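Local coordinates for protein carbohydrate kinase, pfkB family (PDB 3KTN) that probably phosphorylates a sugar acid such as 2-keto-3-deoxygluconate, as a kinase of the pfkB (ribokinase-like) carbohydrate kinase family, at residues A[164-169]-A[188-193]; A[284-289]-A[301-306]; A[256-261]-A[294-299]. One frame throughout, in Å; residues are numbered along the deposited sequence.

Contact 1 (A[164-169]-A[188-193]); sequences VCFDFN and ERILPY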
ATOM      1  N   VAL A 164       4.445 -38.487 -21.327  1.00 48.27           N
ATOM      2  CA  VAL A 164       3.973 -38.304 -19.960  1.00 46.65           C
ATOM      3  C   VAL A 164       5.080 -37.844 -19.014  1.00 46.37           C
ATOM      4  O   VAL A 164       6.152 -38.452 -18.954  1.00 44.49           O
ATOM      5  CB  VAL A 164       3.358 -39.615 -19.419  1.00 45.95           C
ATOM      6  CG1 VAL A 164       2.814 -39.407 -18.017  1.00 45.34           C
ATOM      7  CG2 VAL A 164       2.250 -40.089 -20.352  1.00 47.02           C
ATOM      8  N   CYS A 165       4.808 -36.763 -18.281  1.00 45.03           N
ATOM      9  CA  CYS A 165       5.763 -36.198 -17.331  1.00 42.88           C
ATOM     10  C   CYS A 165       5.180 -36.302 -15.933  1.00 40.91           C
ATOM     11  O   CYS A 165       3.971 -36.209 -15.751  1.00 41.07           O
ATOM     12  CB  CYS A 165       6.042 -34.739 -17.671  1.00 45.41           C
ATOM     13  SG  CYS A 165       6.506 -34.504 -19.394  1.00 51.83           S
ATOM     14  N   PHE A 166       6.047 -36.479 -14.947  1.00 38.67           N
ATOM     15  CA  PHE A 166       5.606 -36.641 -13.572  1.00 38.59           C
ATOM     16  C   PHE A 166       6.638 -36.099 -12.596  1.00 37.48           C
ATOM     17  O   PHE A 166       7.842 -36.249 -12.809  1.00 37.75           O
ATOM     18  CB  PHE A 166       5.374 -38.131 -13.301  1.00 37.74           C
ATOM     19  CG  PHE A 166       5.013 -38.446 -11.880  1.00 39.32           C
ATOM     20  CD1 PHE A 166       3.764 -38.117 -11.375  1.00 39.11           C
ATOM     21  CD2 PHE A 166       5.920 -39.099 -11.051  1.00 40.22           C
ATOM     22  CE1 PHE A 166       3.423 -38.428 -10.066  1.00 40.28           C
ATOM     23  CE2 PHE A 166       5.589 -39.413  -9.738  1.00 39.76           C
ATOM     24  CZ  PHE A 166       4.338 -39.081  -9.245  1.00 40.42           C
ATOM     25  N   ASP A 167       6.163 -35.475 -11.522  1.00 35.41           N
ATOM     26  CA  ASP A 167       7.061 -34.933 -10.516  1.00 36.11           C
ATOM     27  C   ASP A 167       6.803 -35.565  -9.162  1.00 36.93           C
ATOM     28  O   ASP A 167       5.659 -35.704  -8.738  1.00 37.23           O
ATOM     29  CB  ASP A 167       6.892 -33.410 -10.404  1.00 36.14           C
ATOM     30  CG  ASP A 167       5.545 -33.008  -9.813  1.00 37.46           C
ATOM     31  OD1 ASP A 167       5.514 -32.523  -8.663  1.00 38.71           O
ATOM     32  OD2 ASP A 167       4.513 -33.187 -10.490  1.00 37.39           O
ATOM     33  N   PHE A 168       7.879 -35.970  -8.499  1.00 39.39           N
ATOM     34  CA  PHE A 168       7.780 -36.542  -7.167  1.00 43.46           C
ATOM     35  C   PHE A 168       7.431 -35.354  -6.270  1.00 44.88           C
ATOM     36  O   PHE A 168       8.084 -34.311  -6.338  1.00 42.81           O
ATOM     37  CB  PHE A 168       9.136 -37.116  -6.727  1.00 45.72           C
ATOM     38  CG  PHE A 168       9.423 -38.502  -7.243  1.00 50.37           C
ATOM     39  CD1 PHE A 168       9.207 -39.614  -6.435  1.00 53.40           C
ATOM     40  CD2 PHE A 168       9.929 -38.697  -8.523  1.00 52.19           C
ATOM     41  CE1 PHE A 168       9.493 -40.905  -6.896  1.00 54.57           C
ATOM     42  CE2 PHE A 168      10.219 -39.982  -8.994  1.00 54.21           C
ATOM     43  CZ  PHE A 168      10.001 -41.083  -8.180  1.00 53.99           C
ATOM     44  N   ASN A 169       6.401 -35.492  -5.447  1.00 46.06           N
ATOM     45  CA  ASN A 169       6.027 -34.408  -4.549  1.00 47.72           C
ATOM     46  C   ASN A 169       6.065 -34.962  -3.137  1.00 50.18           C
ATOM     47  O   ASN A 169       5.143 -34.765  -2.354  1.00 51.82           O
ATOM     48  CB  ASN A 169       4.621 -33.894  -4.866  1.00 46.61           C
ATOM     49  CG  ASN A 169       4.360 -32.520  -4.271  1.00 47.31           C
ATOM     50  OD1 ASN A 169       3.264 -32.232  -3.792  1.00 44.92           O
ATOM     51  ND2 ASN A 169       5.370 -31.660  -4.311  1.00 46.03           N
ATOM     52  N   GLU A 188       4.477 -46.264  -7.569  1.00 47.27           N
ATOM     53  CA  GLU A 188       4.843 -47.462  -8.318  1.00 48.09           C
ATOM     54  C   GLU A 188       3.788 -47.763  -9.375  1.00 45.97           C
ATOM     55  O   GLU A 188       4.094 -48.319 -10.425  1.00 45.23           O
ATOM     56  CB  GLU A 188       5.019 -48.651  -7.365  1.00 48.77           C
ATOM     57  CG  GLU A 188       6.110 -48.404  -6.334  1.00 52.97           C
ATOM     58  CD  GLU A 188       6.384 -49.593  -5.432  1.00 56.06           C
ATOM     59  OE1 GLU A 188       5.417 -50.264  -5.006  1.00 58.43           O
ATOM     60  OE2 GLU A 188       7.573 -49.843  -5.132  1.00 56.61           O
ATOM     61  N   ARG A 189       2.551 -47.357  -9.109  1.00 45.10           N
ATOM     62  CA  ARG A 189       1.462 -47.587 -10.049  1.00 44.76           C
ATOM     63  C   ARG A 189       1.507 -46.673 -11.270  1.00 44.98           C
ATOM     64  O   ARG A 189       1.155 -47.093 -12.374  1.00 44.63           O
ATOM     65  CB  ARG A 189       0.115 -47.426  -9.342  1.00 44.69           C
ATOM     66  CG  ARG A 189      -0.105 -48.419  -8.216  1.00 45.09           C
ATOM     67  CD  ARG A 189      -1.391 -48.134  -7.464  1.00 44.81           C
ATOM     68  NE  ARG A 189      -2.568 -48.244  -8.320  1.00 45.10           N
ATOM     69  CZ  ARG A 189      -3.812 -48.054  -7.891  1.00 46.35           C
ATOM     70  NH1 ARG A 189      -4.034 -47.746  -6.617  1.00 45.75           N
ATOM     71  NH2 ARG A 189      -4.833 -48.174  -8.728  1.00 45.21           N
ATOM     72  N   ILE A 190       1.948 -45.429 -11.088  1.00 44.05           N
ATOM     73  CA  ILE A 190       1.992 -44.495 -12.216  1.00 41.73           C
ATOM     74  C   ILE A 190       3.319 -44.488 -12.962  1.00 40.09           C
ATOM     75  O   ILE A 190       3.351 -44.262 -14.172  1.00 40.20           O
ATOM     76  CB  ILE A 190       1.676 -43.039 -11.769  1.00 41.70           C
ATOM     77  CG1 ILE A 190       1.375 -42.172 -12.997  1.00 42.24           C
ATOM     78  CG2 ILE A 190       2.863 -42.454 -11.009  1.00 39.49           C
ATOM     79  CD1 ILE A 190       0.913 -40.754 -12.669  1.00 43.18           C
ATOM     80  N   LEU A 191       4.410 -44.739 -12.249  1.00 40.25           N
ATOM     81  CA  LEU A 191       5.734 -44.740 -12.864  1.00 41.50           C
ATOM     82  C   LEU A 191       5.868 -45.550 -14.155  1.00 43.66           C
ATOM     83  O   LEU A 191       6.594 -45.150 -15.065  1.00 43.52           O
ATOM     84  CB  LEU A 191       6.776 -45.193 -11.839  1.00 42.09           C
ATOM     85  CG  LEU A 191       7.126 -44.086 -10.833  1.00 41.73           C
ATOM     86  CD1 LEU A 191       7.919 -44.641  -9.658  1.00 36.99           C
ATOM     87  CD2 LEU A 191       7.915 -43.008 -11.561  1.00 39.19           C
ATOM     88  N   PRO A 192       5.178 -46.700 -14.256  1.00 44.05           N
ATOM     89  CA  PRO A 192       5.282 -47.501 -15.481  1.00 45.60           C
ATOM     90  C   PRO A 192       4.796 -46.770 -16.737  1.00 47.24           C
ATOM     91  O   PRO A 192       5.100 -47.174 -17.859  1.00 48.12           O
ATOM     92  CB  PRO A 192       4.426 -48.725 -15.164  1.00 46.13           C
ATOM     93  CG  PRO A 192       4.614 -48.888 -13.685  1.00 46.69           C
ATOM     94  CD  PRO A 192       4.492 -47.459 -13.194  1.00 44.47           C
ATOM     95  N   TYR A 193       4.048 -45.686 -16.546  1.00 47.98           N
ATOM     96  CA  TYR A 193       3.506 -44.919 -17.667  1.00 48.25           C
ATOM     97  C   TYR A 193       4.238 -43.617 -17.985  1.00 47.49           C
ATOM     98  O   TYR A 193       3.924 -42.957 -18.975  1.00 47.60           O
ATOM     99  CB  TYR A 193       2.038 -44.598 -17.394  1.00 50.03           C
ATOM    100  CG  TYR A 193       1.177 -45.824 -17.239  1.00 53.11           C
ATOM    101  CD1 TYR A 193       0.774 -46.561 -18.354  1.00 53.58           C
ATOM    102  CD2 TYR A 193       0.781 -46.264 -15.977  1.00 54.08           C
ATOM    103  CE1 TYR A 193      -0.003 -47.707 -18.215  1.00 55.19           C
ATOM    104  CE2 TYR A 193       0.006 -47.410 -15.828  1.00 55.63           C
ATOM    105  CZ  TYR A 193      -0.382 -48.125 -16.950  1.00 56.09           C
ATOM    106  OH  TYR A 193      -1.149 -49.256 -16.812  1.00 58.59           O
TER
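The CG2 methyl of Ile190 sits over the ring of Phe166, 12° off the ring normal and 4.1 Å from the ring centroid, a CH-pi contact between the end of a helix and a strand. The strand is 163-167 and the helix 177-190; with strand 196-198 they form a beta-alpha-beta crossover of the central sheet. Phe166 holds CG anti to its backbone N (chi1 176°), and its ring reaches from the strand toward the helix end. Both branches of Ile190 lie on this one side of the ring: CG2 over its centre, and CD1 4.1 Å from Phe166 CD1.

Packing is closest at the start of the strand, where Val164 CB lies 3.4 Å from the carbonyl O of Tyr193. CG1 and CG2 of the valine lie near the same oxygen. Tyr193 itself belongs to a 3-10 turn that follows the helix, its N bonded to Ile190 O at 2.9 Å, and its ring leads away from the strand.

The contact slackens toward Phe168, just past the strand. Leu191 touches two rings there, each obliquely: CD2 stands 4.4 Å from Phe166 CD2, and CD1 is as far from Phe168 CZ. Phe168 and Tyr193 are partly exposed, whereas Val164, Phe166, Ile190 and Leu191 are buried.

Around this pair, Tyr187 of the same helix meets the Phe166 ring edge-to-face. Leu151 of helix 144-159 packs on Ile190, and Phe229 of helix 218-233 packs on both Leu191 and Phe168. Strand 163-167 runs between its parallel neighbours 132-135 and 196-198, and Val164 and Phe166 share backbone hydrogen bonds with Ile196 of the latter.

Contact 2 (A[284-289]-A[301-306]); sequences AGILYG and TFATVN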
ATOM      1  N   ALA A 284      10.436 -26.800 -15.853  1.00 34.56           N
ATOM      2  CA  ALA A 284      10.000 -26.096 -17.057  1.00 34.32           C
ATOM      3  C   ALA A 284      11.162 -25.952 -18.024  1.00 34.55           C
ATOM      4  O   ALA A 284      10.986 -26.049 -19.237  1.00 36.30           O
ATOM      5  CB  ALA A 284       9.446 -24.718 -16.701  1.00 33.34           C
ATOM      6  N   GLY A 285      12.350 -25.710 -17.479  1.00 34.30           N
ATOM      7  CA  GLY A 285      13.528 -25.565 -18.309  1.00 35.03           C
ATOM      8  C   GLY A 285      13.901 -26.885 -18.964  1.00 37.54           C
ATOM      9  O   GLY A 285      14.316 -26.916 -20.127  1.00 36.83           O
ATOM     10  N   ILE A 286      13.767 -27.976 -18.211  1.00 36.99           N
ATOM     11  CA  ILE A 286      14.076 -29.308 -18.725  1.00 36.82           C
ATOM     12  C   ILE A 286      13.096 -29.654 -19.839  1.00 37.03           C
ATOM     13  O   ILE A 286      13.500 -30.070 -20.922  1.00 37.01           O
ATOM     14  CB  ILE A 286      13.967 -30.389 -17.618  1.00 36.40           C
ATOM     15  CG1 ILE A 286      15.060 -30.183 -16.562  1.00 33.87           C
ATOM     16  CG2 ILE A 286      14.061 -31.778 -18.234  1.00 35.81           C
ATOM     17  CD1 ILE A 286      16.480 -30.102 -17.120  1.00 34.11           C
ATOM     18  N   LEU A 287      11.805 -29.479 -19.571  1.00 37.39           N
ATOM     19  CA  LEU A 287      10.786 -29.769 -20.573  1.00 37.97           C
ATOM     20  C   LEU A 287      10.973 -28.919 -21.820  1.00 38.80           C
ATOM     21  O   LEU A 287      10.772 -29.396 -22.935  1.00 40.40           O
ATOM     22  CB  LEU A 287       9.382 -29.550 -20.000  1.00 35.99           C
ATOM     23  CG  LEU A 287       8.989 -30.562 -18.924  1.00 38.05           C
ATOM     24  CD1 LEU A 287       7.531 -30.395 -18.526  1.00 37.08           C
ATOM     25  CD2 LEU A 287       9.224 -31.962 -19.467  1.00 39.20           C
ATOM     26  N   TYR A 288      11.355 -27.657 -21.639  1.00 39.73           N
ATOM     27  CA  TYR A 288      11.562 -26.779 -22.784  1.00 39.28           C
ATOM     28  C   TYR A 288      12.708 -27.298 -23.638  1.00 40.31           C
ATOM     29  O   TYR A 288      12.633 -27.277 -24.868  1.00 39.89           O
ATOM     30  CB  TYR A 288      11.895 -25.350 -22.351  1.00 37.84           C
ATOM     31  CG  TYR A 288      12.051 -24.435 -23.541  1.00 37.16           C
ATOM     32  CD1 TYR A 288      10.956 -24.126 -24.349  1.00 37.17           C
ATOM     33  CD2 TYR A 288      13.302 -23.938 -23.909  1.00 37.17           C
ATOM     34  CE1 TYR A 288      11.103 -23.347 -25.498  1.00 35.82           C
ATOM     35  CE2 TYR A 288      13.459 -23.160 -25.053  1.00 35.72           C
ATOM     36  CZ  TYR A 288      12.357 -22.870 -25.843  1.00 37.93           C
ATOM     37  OH  TYR A 288      12.508 -22.107 -26.984  1.00 40.59           O
ATOM     38  N   GLY A 289      13.774 -27.736 -22.974  1.00 40.94           N
ATOM     39  CA  GLY A 289      14.926 -28.265 -23.681  1.00 43.29           C
ATOM     40  C   GLY A 289      14.497 -29.486 -24.474  1.00 44.54           C
ATOM     41  O   GLY A 289      14.946 -29.705 -25.599  1.00 43.91           O
ATOM     42  N   THR A 301      21.893 -27.019 -18.451  1.00 37.86           N
ATOM     43  CA  THR A 301      22.488 -25.710 -18.198  1.00 39.96           C
ATOM     44  C   THR A 301      21.392 -24.641 -18.204  1.00 39.21           C
ATOM     45  O   THR A 301      21.319 -23.796 -17.312  1.00 38.54           O
ATOM     46  CB  THR A 301      23.523 -25.339 -19.279  1.00 42.09           C
ATOM     47  OG1 THR A 301      24.683 -26.166 -19.133  1.00 45.94           O
ATOM     48  CG2 THR A 301      23.929 -23.881 -19.149  1.00 41.24           C
ATOM     49  N   PHE A 302      20.542 -24.695 -19.222  1.00 36.44           N
ATOM     50  CA  PHE A 302      19.449 -23.755 -19.372  1.00 34.91           C
ATOM     51  C   PHE A 302      18.493 -23.845 -18.176  1.00 35.37           C
ATOM     52  O   PHE A 302      18.115 -22.826 -17.597  1.00 33.04           O
ATOM     53  CB  PHE A 302      18.695 -24.069 -20.659  1.00 34.66           C
ATOM     54  CG  PHE A 302      17.540 -23.156 -20.930  1.00 33.36           C
ATOM     55  CD1 PHE A 302      17.712 -21.995 -21.677  1.00 33.43           C
ATOM     56  CD2 PHE A 302      16.274 -23.462 -20.451  1.00 32.87           C
ATOM     57  CE1 PHE A 302      16.636 -21.150 -21.942  1.00 30.96           C
ATOM     58  CE2 PHE A 302      15.191 -22.623 -20.711  1.00 33.70           C
ATOM     59  CZ  PHE A 302      15.376 -21.466 -21.461  1.00 31.33           C
ATOM     60  N   ALA A 303      18.118 -25.068 -17.809  1.00 34.49           N
ATOM     61  CA  ALA A 303      17.197 -25.307 -16.705  1.00 33.80           C
ATOM     62  C   ALA A 303      17.727 -24.879 -15.332  1.00 33.27           C
ATOM     63  O   ALA A 303      16.967 -24.373 -14.503  1.00 32.68           O
ATOM     64  CB  ALA A 303      16.804 -26.779 -16.676  1.00 31.23           C
ATOM     65  N   THR A 304      19.018 -25.088 -15.090  1.00 30.69           N
ATOM     66  CA  THR A 304      19.617 -24.716 -13.815  1.00 30.79           C
ATOM     67  C   THR A 304      19.617 -23.192 -13.658  1.00 32.54           C
ATOM     68  O   THR A 304      19.300 -22.674 -12.585  1.00 31.05           O
ATOM     69  CB  THR A 304      21.065 -25.262 -13.691  1.00 32.25           C
ATOM     70  OG1 THR A 304      21.063 -26.673 -13.943  1.00 32.45           O
ATOM     71  CG2 THR A 304      21.613 -25.025 -12.286  1.00 29.04           C
ATOM     72  N   VAL A 305      19.957 -22.477 -14.729  1.00 32.00           N
ATOM     73  CA  VAL A 305      19.953 -21.021 -14.689  1.00 32.44           C
ATOM     74  C   VAL A 305      18.518 -20.540 -14.439  1.00 32.97           C
ATOM     75  O   VAL A 305      18.287 -19.609 -13.670  1.00 31.03           O
ATOM     76  CB  VAL A 305      20.476 -20.421 -16.013  1.00 34.96           C
ATOM     77  CG1 VAL A 305      20.270 -18.907 -16.030  1.00 32.86           C
ATOM     78  CG2 VAL A 305      21.956 -20.746 -16.170  1.00 36.60           C
ATOM     79  N   ASN A 306      17.552 -21.186 -15.084  1.00 32.12           N
ATOM     80  CA  ASN A 306      16.158 -20.817 -14.900  1.00 31.58           C
ATOM     81  C   ASN A 306      15.774 -21.026 -13.438  1.00 31.01           C
ATOM     82  O   ASN A 306      15.051 -20.220 -12.854  1.00 30.59           O
ATOM     83  CB  ASN A 306      15.251 -21.662 -15.800  1.00 28.49           C
ATOM     84  CG  ASN A 306      13.883 -21.029 -15.995  1.00 30.08           C
ATOM     85  OD1 ASN A 306      13.785 -19.829 -16.243  1.00 29.02           O
ATOM     86  ND2 ASN A 306      12.828 -21.829 -15.895  1.00 27.43           N
TER
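Gly285 and Ala303 bring two helices of the ribokinase-like fold together roughly antiparallel, their CA atoms only 4.0 Å apart. The short segments of helices 278-291 and 296-310 cross at 153°, with axes 7.8 Å apart at closest approach, a close spacing for two helices. It is possible because Gly285 has no side chain: a CB there would run into Ala303 CA.

The Ala303 methyl points at the facing helix and rests against its backbone, 3.7 Å from Gly285 C. Ile286 reaches the same methyl with the end of its side chain. Its CA-CB bond leads away from helix 296-310, but CG1 lies beside the backbone N and the next torsion, chi2 -53°, brings CD1 back to Ala303 CB. The resulting 3.4 Å separation is tighter than usual for two carbons.

Beside this small-residue interface, Tyr288 and Phe302 both leave their helices toward the facing segment and cross obliquely, each with CG anti to the backbone N. Their rings are neither stacked nor edge-to-face: the planes make 33° and the centroids are 5.7 Å apart, with Tyr288 CD2 closest to the Phe302 rim atom CE2. Phe302 also passes beside Gly285, its CD2 4.0 Å from the glycine O. Trp294 meets both rings edge-to-face, and Phe47 meets them at intermediate angles, so the pair belongs to a larger aromatic cluster. Val322 and Val325 of helix 322-330 add aliphatic surface to it.

Asn306, one turn on from Ala303, is buried and its amide is hydrogen-bonded on both atoms: ND2 donates to the carbonyl of Ala281, and OD1 pairs with Thr320 OG1. The first bond goes to helix 278-291 itself, which carries Gly285; the second goes outside both helices. ND2 remains 4.2 Å from Gly285 N.

Contact 3 (A[256-261]-A[294-299]); sequences LYTQNE and WSLEKA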
ATOM      1  N   LEU A 256      20.636 -34.270 -15.179  1.00 43.76           N
ATOM      2  CA  LEU A 256      19.711 -34.880 -16.125  1.00 44.75           C
ATOM      3  C   LEU A 256      20.251 -36.247 -16.546  1.00 46.90           C
ATOM      4  O   LEU A 256      21.335 -36.343 -17.128  1.00 46.10           O
ATOM      5  CB  LEU A 256      19.555 -33.971 -17.347  1.00 41.60           C
ATOM      6  CG  LEU A 256      18.761 -34.455 -18.561  1.00 41.88           C
ATOM      7  CD1 LEU A 256      17.341 -34.835 -18.162  1.00 38.18           C
ATOM      8  CD2 LEU A 256      18.751 -33.351 -19.605  1.00 40.24           C
ATOM      9  N   TYR A 257      19.492 -37.297 -16.244  1.00 48.15           N
ATOM     10  CA  TYR A 257      19.890 -38.669 -16.576  1.00 50.22           C
ATOM     11  C   TYR A 257      19.003 -39.321 -17.627  1.00 51.51           C
ATOM     12  O   TYR A 257      17.836 -38.965 -17.804  1.00 50.89           O
ATOM     13  CB  TYR A 257      19.818 -39.578 -15.343  1.00 49.37           C
ATOM     14  CG  TYR A 257      20.799 -39.305 -14.229  1.00 50.18           C
ATOM     15  CD1 TYR A 257      22.019 -39.978 -14.165  1.00 49.30           C
ATOM     16  CD2 TYR A 257      20.479 -38.421 -13.200  1.00 50.22           C
ATOM     17  CE1 TYR A 257      22.892 -39.780 -13.096  1.00 48.61           C
ATOM     18  CE2 TYR A 257      21.342 -38.215 -12.132  1.00 48.77           C
ATOM     19  CZ  TYR A 257      22.543 -38.896 -12.084  1.00 49.80           C
ATOM     20  OH  TYR A 257      23.385 -38.691 -11.017  1.00 50.74           O
ATOM     21  N   THR A 258      19.587 -40.290 -18.318  1.00 53.77           N
ATOM     22  CA  THR A 258      18.888 -41.108 -19.298  1.00 53.88           C
ATOM     23  C   THR A 258      19.337 -42.482 -18.822  1.00 54.67           C
ATOM     24  O   THR A 258      20.118 -42.578 -17.873  1.00 52.31           O
ATOM     25  CB  THR A 258      19.388 -40.896 -20.737  1.00 53.34           C
ATOM     26  OG1 THR A 258      20.765 -41.277 -20.823  1.00 54.63           O
ATOM     27  CG2 THR A 258      19.230 -39.444 -21.152  1.00 53.52           C
ATOM     28  N   GLN A 259      18.861 -43.545 -19.451  1.00 56.23           N
ATOM     29  CA  GLN A 259      19.285 -44.863 -19.016  1.00 58.81           C
ATOM     30  C   GLN A 259      20.764 -45.084 -19.322  1.00 59.10           C
ATOM     31  O   GLN A 259      21.422 -45.886 -18.661  1.00 59.61           O
ATOM     32  CB  GLN A 259      18.423 -45.944 -19.678  1.00 59.60           C
ATOM     33  CG  GLN A 259      17.015 -46.004 -19.107  1.00 62.34           C
ATOM     34  CD  GLN A 259      16.145 -47.057 -19.759  1.00 62.94           C
ATOM     35  OE1 GLN A 259      16.499 -48.235 -19.799  1.00 66.00           O
ATOM     36  NE2 GLN A 259      14.991 -46.640 -20.267  1.00 62.41           N
ATOM     37  N   ASN A 260      21.298 -44.344 -20.291  1.00 60.08           N
ATOM     38  CA  ASN A 260      22.699 -44.502 -20.673  1.00 61.91           C
ATOM     39  C   ASN A 260      23.580 -43.254 -20.602  1.00 62.78           C
ATOM     40  O   ASN A 260      24.709 -43.269 -21.094  1.00 63.09           O
ATOM     41  CB  ASN A 260      22.772 -45.082 -22.085  1.00 62.74           C
ATOM     42  CG  ASN A 260      21.964 -46.352 -22.229  1.00 63.79           C
ATOM     43  OD1 ASN A 260      22.206 -47.337 -21.530  1.00 64.55           O
ATOM     44  ND2 ASN A 260      20.991 -46.336 -23.130  1.00 64.47           N
ATOM     45  N   GLU A 261      23.082 -42.178 -20.000  1.00 62.90           N
ATOM     46  CA  GLU A 261      23.871 -40.950 -19.897  1.00 61.97           C
ATOM     47  C   GLU A 261      23.622 -40.179 -18.611  1.00 60.35           C
ATOM     48  O   GLU A 261      22.631 -40.400 -17.914  1.00 59.32           O
ATOM     49  CB  GLU A 261      23.596 -40.039 -21.092  1.00 63.41           C
ATOM     50  CG  GLU A 261      24.016 -40.623 -22.424  1.00 66.86           C
ATOM     51  CD  GLU A 261      23.616 -39.744 -23.592  1.00 70.18           C
ATOM     52  OE1 GLU A 261      24.143 -38.613 -23.696  1.00 71.59           O
ATOM     53  OE2 GLU A 261      22.770 -40.180 -24.403  1.00 71.93           O
ATOM     54  N   TRP A 294      17.077 -30.446 -27.482  1.00 51.77           N
ATOM     55  CA  TRP A 294      18.398 -29.937 -27.132  1.00 50.76           C
ATOM     56  C   TRP A 294      19.233 -31.072 -26.559  1.00 49.43           C
ATOM     57  O   TRP A 294      18.696 -32.095 -26.145  1.00 48.42           O
ATOM     58  CB  TRP A 294      18.297 -28.844 -26.063  1.00 51.41           C
ATOM     59  CG  TRP A 294      17.920 -27.483 -26.553  1.00 53.61           C
ATOM     60  CD1 TRP A 294      17.826 -27.068 -27.848  1.00 53.63           C
ATOM     61  CD2 TRP A 294      17.633 -26.338 -25.742  1.00 53.85           C
ATOM     62  NE1 TRP A 294      17.500 -25.734 -27.897  1.00 54.79           N
ATOM     63  CE2 TRP A 294      17.378 -25.259 -26.614  1.00 54.17           C
ATOM     64  CE3 TRP A 294      17.574 -26.116 -24.358  1.00 53.07           C
ATOM     65  CZ2 TRP A 294      17.058 -23.977 -26.155  1.00 54.02           C
ATOM     66  CZ3 TRP A 294      17.258 -24.840 -23.897  1.00 53.83           C
ATOM     67  CH2 TRP A 294      17.008 -23.787 -24.796  1.00 53.79           C
ATOM     68  N   SER A 295      20.545 -30.885 -26.521  1.00 48.52           N
ATOM     69  CA  SER A 295      21.419 -31.897 -25.955  1.00 48.81           C
ATOM     70  C   SER A 295      21.167 -31.881 -24.453  1.00 48.53           C
ATOM     71  O   SER A 295      20.599 -30.921 -23.928  1.00 49.95           O
ATOM     72  CB  SER A 295      22.881 -31.561 -26.233  1.00 47.88           C
ATOM     73  OG  SER A 295      23.253 -30.363 -25.582  1.00 50.47           O
ATOM     74  N   LEU A 296      21.584 -32.934 -23.762  1.00 47.31           N
ATOM     75  CA  LEU A 296      21.389 -33.012 -22.322  1.00 47.56           C
ATOM     76  C   LEU A 296      22.147 -31.894 -21.619  1.00 47.70           C
ATOM     77  O   LEU A 296      21.685 -31.361 -20.612  1.00 46.81           O
ATOM     78  CB  LEU A 296      21.860 -34.367 -21.789  1.00 46.47           C
ATOM     79  CG  LEU A 296      21.182 -35.622 -22.346  1.00 48.56           C
ATOM     80  CD1 LEU A 296      21.739 -36.843 -21.627  1.00 49.27           C
ATOM     81  CD2 LEU A 296      19.675 -35.547 -22.158  1.00 47.68           C
ATOM     82  N   GLU A 297      23.314 -31.549 -22.152  1.00 48.38           N
ATOM     83  CA  GLU A 297      24.135 -30.497 -21.571  1.00 49.89           C
ATOM     84  C   GLU A 297      23.463 -29.129 -21.678  1.00 48.48           C
ATOM     85  O   GLU A 297      23.419 -28.372 -20.714  1.00 47.46           O
ATOM     86  CB  GLU A 297      25.501 -30.445 -22.263  1.00 52.82           C
ATOM     87  CG  GLU A 297      26.317 -29.219 -21.885  1.00 60.31           C
ATOM     88  CD  GLU A 297      27.661 -29.161 -22.584  1.00 64.74           C
ATOM     89  OE1 GLU A 297      27.693 -29.274 -23.829  1.00 67.51           O
ATOM     90  OE2 GLU A 297      28.686 -28.993 -21.884  1.00 66.33           O
ATOM     91  N   LYS A 298      22.946 -28.823 -22.862  1.00 47.02           N
ATOM     92  CA  LYS A 298      22.289 -27.549 -23.111  1.00 46.08           C
ATOM     93  C   LYS A 298      21.018 -27.411 -22.272  1.00 44.94           C
ATOM     94  O   LYS A 298      20.733 -26.339 -21.737  1.00 44.75           O
ATOM     95  CB  LYS A 298      21.955 -27.434 -24.599  1.00 45.86           C
ATOM     96  CG  LYS A 298      21.431 -26.080 -25.043  1.00 47.29           C
ATOM     97  CD  LYS A 298      21.144 -26.095 -26.541  1.00 48.88           C
ATOM     98  CE  LYS A 298      20.707 -24.734 -27.047  1.00 50.43           C
ATOM     99  NZ  LYS A 298      21.745 -23.696 -26.797  1.00 52.79           N
ATOM    100  N   ALA A 299      20.266 -28.501 -22.159  1.00 42.34           N
ATOM    101  CA  ALA A 299      19.028 -28.509 -21.396  1.00 40.73           C
ATOM    102  C   ALA A 299      19.256 -28.326 -19.898  1.00 40.66           C
ATOM    103  O   ALA A 299      18.555 -27.541 -19.253  1.00 36.82           O
ATOM    104  CB  ALA A 299      18.273 -29.803 -21.644  1.00 40.69           C
TER
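Leu296, in the first turn of helix 296-310, leaves the helix toward Leu256 and contacts the end of strand 250-257 and the turn beyond it. Its CB already touches the strand, 3.9 Å from Leu256 CD2. CG lies anti to the carbonyl carbon (chi1 -60°), and from there the two methyls part. CD2 presses on Leu256 CD2 at 3.5 Å, closer than is usual for carbons; the two leucine side chains cross at about a right angle. CD1 reaches past the strand into the turn, where it is 3.6 Å from Thr258 CG2 and equally near Glu261 OE1. Glu261 CB is also near CD1, the two side chains crossing obliquely, and Glu261 is exposed to solvent.

Leu256 CD2 continues to the next helical turn and meets Ala299 CB at 4.1 Å. Ser295 starts the helix as its N-cap, OG accepting from Lys298 N in a bond with an N-H...O angle of 162°. Trp237 of the neighbouring strand touches Leu256, Thr258 and Leu296, completing the apolar patch. A helix laid on the antiparallel edge of a mainly parallel sheet in this way belongs to the alpha/beta/alpha sandwich of ribokinase-like kinases.

In the fold
Contacts 2 and 3 share helix 296-310 and lie 12 Å apart between centres. Trp294, at the start of segment 294-299, joins them: its N is probably hydrogen-bonded to Gly289 O at 2.9 Å, and its CZ3 packs on Phe302 CG. The centres of contacts 1 and 2 are 20 Å apart, yet Cys165 SG touches Leu287 CD2 at 3.7 Å, so strand 163-167 and helix 278-291 pack against each other at this point. Contacts 1 and 3 do not touch, their nearest atoms being about 10 Å apart, but both reach the nine-stranded sheet. The bound magnesium ion, at a site that includes Asp274 and Ile276, lies about 10 Å from the Asn306 side chain of contact 2.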